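Local coordinates for putative cytoplasmic protein (Enterobacter cloacae, PDB 4HFL), which probably acts as a type VI secretion effector amidase (Tae4) that cleaves peptidoglycan peptides and is inhibited by its immunity protein Tai4, at residues T131-L136 with S164-N169. Sequence-based numbering, arbitrary orientation.
Sequences TGHGWL and SFIPTN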
loop_
_atom_site.group_PDB
_atom_site.type_symbol
_atom_site.label_atom_id
_atom_site.label_comp_id
_atom_site.label_asym_id
_atom_site.label_seq_id
_atom_site.Cartn_x
_atom_site.Cartn_y
_atom_site.Cartn_z
ATOM N N THR A 131 8.203 7.391 0.591
ATOM C CA THR A 131 9.249 6.942 -0.330
ATOM C C THR A 131 10.587 7.448 0.130
ATOM O O THR A 131 10.659 8.403 0.892
ATOM C CB THR A 131 9.019 7.418 -1.758
ATOM O OG1 THR A 131 8.840 8.836 -1.740
ATOM C CG2 THR A 131 7.776 6.745 -2.353
ATOM N N GLY A 132 11.650 6.797 -0.325
ATOM C CA GLY A 132 12.984 7.201 0.061
ATOM C C GLY A 132 14.012 6.301 -0.585
ATOM O O GLY A 132 13.830 5.832 -1.718
ATOM N N HIS A 133 15.116 6.060 0.107
ATOM C CA HIS A 133 16.125 5.182 -0.459
ATOM C C HIS A 133 16.812 4.363 0.618
ATOM O O HIS A 133 16.853 4.750 1.788
ATOM C CB HIS A 133 17.159 5.989 -1.255
ATOM C CG HIS A 133 17.834 7.057 -0.456
ATOM N ND1 HIS A 133 18.904 6.803 0.375
ATOM C CD2 HIS A 133 17.586 8.385 -0.353
ATOM C CE1 HIS A 133 19.288 7.929 0.952
ATOM N NE2 HIS A 133 18.499 8.902 0.533
ATOM N N GLY A 134 17.355 3.225 0.209
ATOM C CA GLY A 134 18.147 2.397 1.091
ATOM C C GLY A 134 19.593 2.694 0.744
ATOM O O GLY A 134 19.911 3.781 0.271
ATOM N N TRP A 135 20.479 1.737 0.954
ATOM C CA TRP A 135 21.852 1.939 0.555
ATOM C C TRP A 135 22.053 1.873 -0.949
ATOM O O TRP A 135 23.003 2.447 -1.447
ATOM C CB TRP A 135 22.777 0.931 1.243
ATOM C CG TRP A 135 23.008 1.259 2.673
ATOM C CD1 TRP A 135 22.262 0.854 3.737
ATOM C CD2 TRP A 135 24.062 2.073 3.203
ATOM N NE1 TRP A 135 22.789 1.364 4.906
ATOM C CE2 TRP A 135 23.895 2.117 4.600
ATOM C CE3 TRP A 135 25.140 2.759 2.630
ATOM C CZ2 TRP A 135 24.762 2.824 5.434
ATOM C CZ3 TRP A 135 25.992 3.466 3.455
ATOM C CH2 TRP A 135 25.800 3.492 4.841
ATOM N N LEU A 136 21.172 1.189 -1.678
ATOM C CA LEU A 136 21.410 0.997 -3.114
ATOM C C LEU A 136 20.292 1.499 -4.033
ATOM O O LEU A 136 20.553 1.994 -5.135
ATOM C CB LEU A 136 21.701 -0.473 -3.416
ATOM C CG LEU A 136 23.030 -1.008 -2.902
ATOM C CD1 LEU A 136 23.099 -2.504 -3.122
ATOM C CD2 LEU A 136 24.222 -0.305 -3.577
ATOM N N SER A 164 17.422 0.565 7.537
ATOM C CA SER A 164 18.334 1.591 7.043
ATOM C C SER A 164 17.700 2.460 5.945
ATOM O O SER A 164 18.418 3.019 5.107
ATOM C CB SER A 164 19.602 0.932 6.498
ATOM O OG SER A 164 19.993 -0.156 7.310
ATOM N N PHE A 165 16.369 2.577 5.953
ATOM C CA PHE A 165 15.641 3.288 4.886
ATOM C C PHE A 165 15.393 4.771 5.191
ATOM O O PHE A 165 14.681 5.107 6.138
ATOM C CB PHE A 165 14.318 2.574 4.599
ATOM C CG PHE A 165 13.300 3.402 3.820
ATOM C CD1 PHE A 165 13.278 3.381 2.441
ATOM C CD2 PHE A 165 12.327 4.149 4.481
ATOM C CE1 PHE A 165 12.332 4.122 1.730
ATOM C CE2 PHE A 165 11.372 4.890 3.772
ATOM C CZ PHE A 165 11.377 4.875 2.401
ATOM N N ILE A 166 15.970 5.649 4.376
ATOM C CA ILE A 166 15.871 7.089 4.590
ATOM C C ILE A 166 14.701 7.613 3.786
ATOM O O ILE A 166 14.720 7.557 2.560
ATOM C CB ILE A 166 17.142 7.842 4.144
ATOM C CG1 ILE A 166 18.405 7.197 4.730
ATOM C CG2 ILE A 166 17.048 9.314 4.554
ATOM C CD1 ILE A 166 18.579 7.397 6.226
ATOM N N PRO A 167 13.666 8.109 4.482
ATOM C CA PRO A 167 12.464 8.660 3.849
ATOM C C PRO A 167 12.682 10.105 3.367
ATOM O O PRO A 167 13.287 10.917 4.074
ATOM C CB PRO A 167 11.429 8.601 4.979
ATOM C CG PRO A 167 12.250 8.800 6.219
ATOM C CD PRO A 167 13.584 8.145 5.956
ATOM N N THR A 168 12.195 10.423 2.171
ATOM C CA THR A 168 12.381 11.750 1.601
ATOM C C THR A 168 11.075 12.420 1.181
ATOM O O THR A 168 11.063 13.617 0.879
ATOM C CB THR A 168 13.355 11.721 0.406
ATOM O OG1 THR A 168 12.870 10.811 -0.589
ATOM C CG2 THR A 168 14.743 11.269 0.866
ATOM N N ASN A 169 9.980 11.654 1.163
ATOM C CA ASN A 169 8.666 12.184 0.831
ATOM C C ASN A 169 7.584 11.378 1.541
ATOM O O ASN A 169 7.766 10.179 1.798
ATOM C CB ASN A 169 8.405 12.111 -0.686
ATOM C CG ASN A 169 7.000 12.586 -1.061
ATOM O OD1 ASN A 169 6.020 11.822 -1.002
ATOM N ND2 ASN A 169 6.892 13.859 -1.425
#
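His133 and Ile166 stand side by side on one face of the sheet, pointing the same way. Ile166 CB sits over a face of the His133 imidazole, offset toward the rim, and makes a CH-pi contact 4.1 Å from the ring centroid. The nearest ring atom is His133 CE1, 3.8 Å from Ile166 CB. The ring is also held within its own segment: His133 ND1 donates to Gly134 O at 3.2 Å, with the acceptor in the ring plane. These ring contacts hold for the conformer described; a second one is modelled for His133. The two backbones exchange two hydrogen bonds, His133 N to Ile166 O and Ile166 N to His133 O.

The segments belong to antiparallel strands 126-133 and 166-174, the central pair of a four-stranded sheet in this amidase of the papain-like peptidase clan (CA). A classic beta bulge interrupts their pairing. Thr168 and Asn169 both face Thr131, and Thr131 O accepts a nearly straight bond from Thr168 N (2.8 Å) and a weak one from Asn169 N. Thr131 and Asn169 run side by side, with Thr131 OG1 3.5 Å from Asn169 CB.

With CG anti to the backbone N (chi1 163°), the Phe165 ring lies against the backbone of 131-133. Phe165 CZ comes within 3.3 Å of Gly132 N. His155 meets this ring nearly perpendicularly. Gly132 CA approaches Ile166 O to 3.1 Å in a CA-H...O contact. Beyond the strands, Ser164 CB touches the indole edge of Trp135, 3.6 Å from NE1.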